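Side-chain contacts in histidine acid phosphatase (Hafnia alvei, PDB 4ARU), which belongs to branch 2 of the histidine phosphatase superfamily, whose members pair an alpha/beta domain with a mostly helical one: residues 319-322 against 328-331; 216-221 against 254-259. All blocks are in the same frame, centred on the assembly; numbering follows the deposited sequence. Where two conformers were deposited one is given.

From the N terminus, contact 2 comes first: helix 213-229 meets helix 243-262, so that residues 216-221 and 254-259 close a span of 32 residues through one side-chain hydrogen bond. Only after it has closed does contact 1 open, within the loop that leaves helix 307-317 for strand 335-342; there 319-322 and 328-331 shut a short span of five residues. The two thus follow in series, neither nested nor crossed, but they touch in space. Asn-254 OD1 of contact 2 probably accepts a hydrogen bond from Asn-329 N of contact 1, joining the helical pair to the loop that enters the central sheet.

Contact 1: residues 319-322 against 328-331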
ATOM      1  N   MET A 319      -6.702  11.542  -0.605  1.00  9.05           N
ATOM      2  CA  MET A 319      -7.060  10.755  -1.817  1.00  9.70           C
ATOM      3  C   MET A 319      -7.807   9.498  -1.381  1.00 10.12           C
ATOM      4  O   MET A 319      -7.351   8.780  -0.472  1.00 10.31           O
ATOM      5  CB  MET A 319      -5.825  10.384  -2.621  1.00  9.34           C
ATOM      6  CG  MET A 319      -5.062  11.597  -3.117  1.00  9.42           C
ATOM      7  SD  MET A 319      -3.652  11.174  -4.177  1.00  9.62           S
ATOM      8  CE  MET A 319      -2.713  10.137  -3.072  1.00  9.26           C
ATOM      9  N   THR A 320      -8.925   9.218  -2.025  1.00 10.24           N
ATOM     10  CA  THR A 320      -9.657   8.011  -1.741  1.00 11.21           C
ATOM     11  C   THR A 320      -9.963   7.381  -3.077  1.00 10.70           C
ATOM     12  O   THR A 320     -10.020   8.078  -4.114  1.00 12.61           O
ATOM     13  CB  THR A 320     -10.935   8.245  -0.941  1.00 13.08           C
ATOM     14  OG1 THR A 320     -11.737   9.181  -1.613  1.00 15.04           O
ATOM     15  CG2 THR A 320     -10.631   8.808   0.446  1.00 14.41           C
ATOM     16  N   TRP A 321     -10.155   6.081  -3.061  1.00  9.32           N
ATOM     17  CA  TRP A 321     -10.398   5.329  -4.275  1.00  9.00           C
ATOM     18  C   TRP A 321     -11.057   4.017  -3.992  1.00  9.54           C
ATOM     19  O   TRP A 321     -11.052   3.499  -2.849  1.00  9.49           O
ATOM     20  CB  TRP A 321      -9.123   5.123  -5.072  1.00  8.36           C
ATOM     21  CG  TRP A 321      -8.092   4.325  -4.359  1.00  7.46           C
ATOM     22  CD1 TRP A 321      -8.026   2.962  -4.252  1.00  7.41           C
ATOM     23  CD2 TRP A 321      -6.914   4.835  -3.680  1.00  6.91           C
ATOM     24  NE1 TRP A 321      -6.897   2.596  -3.537  1.00  7.05           N
ATOM     25  CE2 TRP A 321      -6.197   3.712  -3.176  1.00  6.81           C
ATOM     26  CE3 TRP A 321      -6.428   6.123  -3.409  1.00  7.17           C
ATOM     27  CZ2 TRP A 321      -5.019   3.866  -2.450  1.00  6.64           C
ATOM     28  CZ3 TRP A 321      -5.227   6.254  -2.718  1.00  7.16           C
ATOM     29  CH2 TRP A 321      -4.545   5.136  -2.231  1.00  6.83           C
ATOM     30  N   THR A 322     -11.662   3.475  -5.056  1.00  9.97           N
ATOM     31  CA  THR A 322     -12.036   2.054  -5.110  0.50 10.40           C
ATOM     32  C   THR A 322     -11.492   1.519  -6.417  1.00 10.22           C
ATOM     33  O   THR A 322     -11.481   2.195  -7.453  1.00 10.87           O
ATOM     34  CB  THR A 322     -13.560   1.773  -4.993  0.50 11.31           C
ATOM     35  OG1 THR A 322     -13.798   0.371  -4.783  0.50 11.54           O
ATOM     36  CG2 THR A 322     -14.314   2.145  -6.229  0.50 11.91           C
ATOM     37  N   ASP A 328      -9.271  -5.224  -2.393  1.00  7.63           N
ATOM     38  CA  ASP A 328      -8.335  -4.586  -1.453  1.00  7.53           C
ATOM     39  C   ASP A 328      -7.920  -3.207  -2.017  1.00  7.00           C
ATOM     40  O   ASP A 328      -7.443  -3.131  -3.149  1.00  7.04           O
ATOM     41  CB  ASP A 328      -7.113  -5.502  -1.340  1.00  7.27           C
ATOM     42  CG  ASP A 328      -6.080  -5.042  -0.291  1.00  7.55           C
ATOM     43  OD1 ASP A 328      -6.228  -3.935   0.310  1.00  7.65           O
ATOM     44  OD2 ASP A 328      -5.110  -5.819  -0.084  1.00  8.21           O
ATOM     45  N   ASN A 329      -8.100  -2.121  -1.282  1.00  6.75           N
ATOM     46  CA  ASN A 329      -7.676  -0.794  -1.751  1.00  6.85           C
ATOM     47  C   ASN A 329      -6.179  -0.652  -1.858  1.00  6.53           C
ATOM     48  O   ASN A 329      -5.726   0.240  -2.540  1.00  6.91           O
ATOM     49  CB  ASN A 329      -8.168   0.344  -0.830  1.00  7.07           C
ATOM     50  CG  ASN A 329      -9.675   0.525  -0.851  1.00  7.84           C
ATOM     51  OD1 ASN A 329     -10.347   0.056  -1.753  1.00  8.77           O
ATOM     52  ND2 ASN A 329     -10.213   1.150   0.184  1.00  8.38           N
ATOM     53  N   THR A 330      -5.443  -1.518  -1.169  1.00  6.63           N
ATOM     54  CA  THR A 330      -3.967  -1.481  -1.144  1.00  6.63           C
ATOM     55  C   THR A 330      -3.454  -2.878  -1.470  1.00  6.40           C
ATOM     56  O   THR A 330      -2.839  -3.539  -0.627  1.00  5.66           O
ATOM     57  CB  THR A 330      -3.423  -0.951   0.203  1.00  6.96           C
ATOM     58  OG1 THR A 330      -4.048  -1.637   1.288  1.00  7.26           O
ATOM     59  CG2 THR A 330      -3.683   0.577   0.353  1.00  7.52           C
ATOM     60  N   PRO A 331      -3.669  -3.373  -2.695  1.00  6.44           N
ATOM     61  CA  PRO A 331      -3.373  -4.740  -3.010  1.00  6.84           C
ATOM     62  C   PRO A 331      -1.881  -5.040  -3.204  1.00  6.84           C
ATOM     63  O   PRO A 331      -1.089  -4.137  -3.376  1.00  6.14           O
ATOM     64  CB  PRO A 331      -4.144  -4.944  -4.320  1.00  7.22           C
ATOM     65  CG  PRO A 331      -3.981  -3.633  -4.986  1.00  6.98           C
ATOM     66  CD  PRO A 331      -4.240  -2.670  -3.874  1.00  6.62           C
TER
HETATM   67  O   HOH W   1     -13.121  -0.119  -1.746  1.00 12.68           O
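Trp-321 and Asn-329 carry the contact, and the loop around Asn-329 is prepared by the residue before it. Asp-328 reaches forward along its own chain with its carboxylate: OD1 accepts from the backbone N of Thr-330 at 2.9 Å, approached from above the carboxylate plane. This is an Asx turn, a role that suits a side chain short enough to set an oxygen by the N-H two residues on, and it curls the backbone about Asn-329. At Asn-329 the backbone carbonyl meets the indole. Trp-321 NE1 donates to Asn-329 O at 2.8 Å, with an N-H...O angle of 160°. The oxygen lies at the edge of the ring, only 3° out of its plane, and the N-H is directed onto a carbonyl lone pair; tryptophan fits here because it combines a broad apolar ring with this one donor. Its chi1 of 63° sets CG between the backbone N and carbonyl carbon, swinging the indole across to 328-331. All this belongs to the loop between helix 307-317 and strand 335-342 of the histidine phosphatase fold, and the ring also packs on Ile-310 and Ser-314 of that helix and on Met-354 of strand 348-356. The Asn-329 side chain packs its CB 3.7 Å from Trp-321 NE1 and adds a second link through water: OD1 accepts from a water at 2.8 Å that also hydrogen-bonds Thr-322 OG1 at 3.1 Å. Next, Thr-330 gives its carbonyl oxygen to Arg-18 NH1 and rests its side chain on Asp-307 and Ile-310. Pro-331, with no N-H to satisfy, packs against Met-354 and Tyr-356.

Contact 2: residues 216-221 against 254-259; sequences LASTLA and NAQFDL
Gln-256 reaches from helix 243-262 to Ser-218 on helix 213-229, where the two CA atoms stand 6.4 Å apart. Its CB starts toward the other helix and lies 3.6 Å from Ser-218 CB; a residue as small as serine suits so near an approach. CG, turned anti to the backbone N (chi1 -174°), runs past the serine, 3.9 Å from Ser-218 OG. The chain then bends at chi2, -105°, and this brings CD round to 3.6 Å from the same hydroxyl. At the tip, OE1 accepts a hydrogen bond from Ser-218 OG at 2.6 Å. The donor lies in the carbonyl plane, on a lone pair, with a C=O...O angle of 133°. Glutamine suits the place because its length lets the chain fold back and present a neutral acceptor. The serine hydroxyl, on a buried residue, is hydrogen-bonded to His-253 ND1 as well, so two residues of helix 243-262 hold one oxygen, while Phe-257, one residue on, packs on helix 307-317. The result is a close helix-helix contact bridged by a serine-glutamine hydrogen bond, between two helices of a branch 2 histidine phosphatase.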
ATOM      1  N   LEU A 216      -9.383  -8.149  13.686  1.00  7.90           N
ATOM      2  CA  LEU A 216      -9.027  -9.531  13.385  1.00  7.67           C
ATOM      3  C   LEU A 216      -9.528  -9.943  12.011  1.00  7.39           C
ATOM      4  O   LEU A 216      -8.782 -10.487  11.194  1.00  7.61           O
ATOM      5  CB  LEU A 216      -9.571 -10.439  14.468  1.00  8.15           C
ATOM      6  CG  LEU A 216      -9.351 -11.951  14.235  1.00  8.29           C
ATOM      7  CD1 LEU A 216      -7.896 -12.316  14.146  1.00  8.31           C
ATOM      8  CD2 LEU A 216     -10.049 -12.728  15.323  1.00  9.04           C
ATOM      9  N   ALA A 217     -10.774  -9.631  11.711  1.00  7.42           N
ATOM     10  CA  ALA A 217     -11.327  -9.939  10.400  1.00  7.55           C
ATOM     11  C   ALA A 217     -10.570  -9.264   9.286  1.00  7.20           C
ATOM     12  O   ALA A 217     -10.397  -9.846   8.202  1.00  7.37           O
ATOM     13  CB  ALA A 217     -12.793  -9.592  10.318  1.00  7.90           C
ATOM     14  N   SER A 218     -10.069  -8.050   9.504  1.00  7.45           N
ATOM     15  CA  SER A 218      -9.263  -7.322   8.502  1.00  7.28           C
ATOM     16  C   SER A 218      -8.046  -8.179   8.126  1.00  7.24           C
ATOM     17  O   SER A 218      -7.709  -8.365   6.950  1.00  7.46           O
ATOM     18  CB  SER A 218      -8.752  -5.969   9.017  1.00  7.73           C
ATOM     19  OG  SER A 218      -7.763  -5.442   8.166  1.00  8.68           O
ATOM     20  N   THR A 219      -7.367  -8.700   9.130  1.00  7.13           N
ATOM     21  CA  THR A 219      -6.180  -9.497   8.908  1.00  7.46           C
ATOM     22  C   THR A 219      -6.542 -10.791   8.166  1.00  7.00           C
ATOM     23  O   THR A 219      -5.876 -11.146   7.193  1.00  6.66           O
ATOM     24  CB  THR A 219      -5.567  -9.874  10.246  1.00  8.62           C
ATOM     25  OG1 THR A 219      -5.153  -8.674  10.909  1.00  9.92           O
ATOM     26  CG2 THR A 219      -4.392 -10.768  10.080  1.00  9.57           C
ATOM     27  N   LEU A 220      -7.604 -11.465   8.587  1.00  6.98           N
ATOM     28  CA  LEU A 220      -8.005 -12.733   7.991  1.00  7.13           C
ATOM     29  C   LEU A 220      -8.413 -12.491   6.565  1.00  6.61           C
ATOM     30  O   LEU A 220      -8.086 -13.323   5.671  1.00  6.59           O
ATOM     31  CB  LEU A 220      -9.081 -13.401   8.795  1.00  7.63           C
ATOM     32  CG  LEU A 220      -8.703 -13.656  10.274  1.00  8.37           C
ATOM     33  CD1 LEU A 220      -9.858 -14.336  10.980  1.00  9.52           C
ATOM     34  CD2 LEU A 220      -7.383 -14.409  10.386  1.00  9.02           C
ATOM     35  N   ALA A 221      -9.187 -11.433   6.316  1.00  6.26           N
ATOM     36  CA  ALA A 221      -9.646 -11.174   4.963  1.00  6.27           C
ATOM     37  C   ALA A 221      -8.492 -10.950   3.997  1.00  6.13           C
ATOM     38  O   ALA A 221      -8.523 -11.453   2.873  1.00  6.62           O
ATOM     39  CB  ALA A 221     -10.576  -9.958   4.922  1.00  6.19           C
ATOM     40  N   ASN A 254     -10.452  -2.729   4.484  1.00  6.71           N
ATOM     41  CA  ASN A 254     -10.309  -1.344   4.060  1.00  6.84           C
ATOM     42  C   ASN A 254     -10.730  -0.381   5.159  1.00  6.98           C
ATOM     43  O   ASN A 254     -10.148   0.693   5.310  1.00  7.29           O
ATOM     44  CB  ASN A 254     -11.076  -1.099   2.789  1.00  6.81           C
ATOM     45  CG  ASN A 254     -10.500  -1.867   1.618  1.00  6.90           C
ATOM     46  OD1 ASN A 254      -9.266  -2.044   1.506  1.00  6.48           O
ATOM     47  ND2 ASN A 254     -11.365  -2.313   0.725  1.00  7.11           N
ATOM     48  N   ALA A 255     -11.667  -0.796   5.999  1.00  7.39           N
ATOM     49  CA  ALA A 255     -12.096   0.046   7.109  1.00  7.74           C
ATOM     50  C   ALA A 255     -10.999   0.141   8.161  1.00  7.78           C
ATOM     51  O   ALA A 255     -10.716   1.213   8.692  1.00  8.18           O
ATOM     52  CB  ALA A 255     -13.379  -0.478   7.695  1.00  7.98           C
ATOM     53  N   GLN A 256     -10.377  -0.980   8.491  1.00  7.77           N
ATOM     54  CA  GLN A 256      -9.268  -0.979   9.434  1.00  8.71           C
ATOM     55  C   GLN A 256      -8.167  -0.052   8.954  1.00  8.36           C
ATOM     56  O   GLN A 256      -7.612   0.725   9.711  1.00  8.38           O
ATOM     57  CB  GLN A 256      -8.790  -2.398   9.661  1.00 10.39           C
ATOM     58  CG  GLN A 256      -7.737  -2.525  10.725  1.00 12.30           C
ATOM     59  CD  GLN A 256      -6.426  -2.745  10.144  1.00 15.80           C
ATOM     60  OE1 GLN A 256      -6.266  -3.525   9.180  1.00 19.36           O
ATOM     61  NE2 GLN A 256      -5.436  -2.068  10.689  1.00 18.07           N
ATOM     62  N   PHE A 257      -7.873  -0.089   7.656  1.00  7.91           N
ATOM     63  CA  PHE A 257      -6.853   0.775   7.085  1.00  8.04           C
ATOM     64  C   PHE A 257      -7.247   2.222   7.093  1.00  7.89           C
ATOM     65  O   PHE A 257      -6.394   3.073   7.350  1.00  8.04           O
ATOM     66  CB  PHE A 257      -6.436   0.264   5.679  1.00  8.33           C
ATOM     67  CG  PHE A 257      -5.296  -0.701   5.750  1.00  8.47           C
ATOM     68  CD1 PHE A 257      -5.483  -1.992   6.305  1.00  9.22           C
ATOM     69  CD2 PHE A 257      -4.045  -0.333   5.353  1.00  9.40           C
ATOM     70  CE1 PHE A 257      -4.440  -2.846   6.453  1.00  9.75           C
ATOM     71  CE2 PHE A 257      -2.995  -1.196   5.509  1.00  9.72           C
ATOM     72  CZ  PHE A 257      -3.193  -2.452   6.058  1.00  9.76           C
ATOM     73  N   ASP A 258      -8.502   2.533   6.849  1.00  7.66           N
ATOM     74  CA  ASP A 258      -8.958   3.916   6.921  1.00  8.29           C
ATOM     75  C   ASP A 258      -8.705   4.468   8.322  1.00  8.48           C
ATOM     76  O   ASP A 258      -8.190   5.582   8.505  1.00  9.14           O
ATOM     77  CB  ASP A 258     -10.444   3.995   6.599  1.00  9.19           C
ATOM     78  CG  ASP A 258     -10.941   5.425   6.545  1.00 10.73           C
ATOM     79  OD1 ASP A 258     -10.364   6.263   5.795  1.00 12.52           O
ATOM     80  OD2 ASP A 258     -11.865   5.776   7.290  1.00 13.18           O
ATOM     81  N   LEU A 259      -9.016   3.667   9.336  1.00  7.97           N
ATOM     82  CA  LEU A 259      -8.912   4.113  10.689  1.00  8.45           C
ATOM     83  C   LEU A 259      -7.490   4.169  11.228  1.00  8.17           C
ATOM     84  O   LEU A 259      -7.101   5.117  11.930  1.00  8.52           O
ATOM     85  CB  LEU A 259      -9.766   3.203  11.608  1.00  8.59           C
ATOM     86  CG  LEU A 259     -11.266   3.241  11.327  1.00  9.29           C
ATOM     87  CD1 LEU A 259     -11.985   2.319  12.326  1.00 10.13           C
ATOM     88  CD2 LEU A 259     -11.884   4.628  11.290  1.00  9.85           C
TER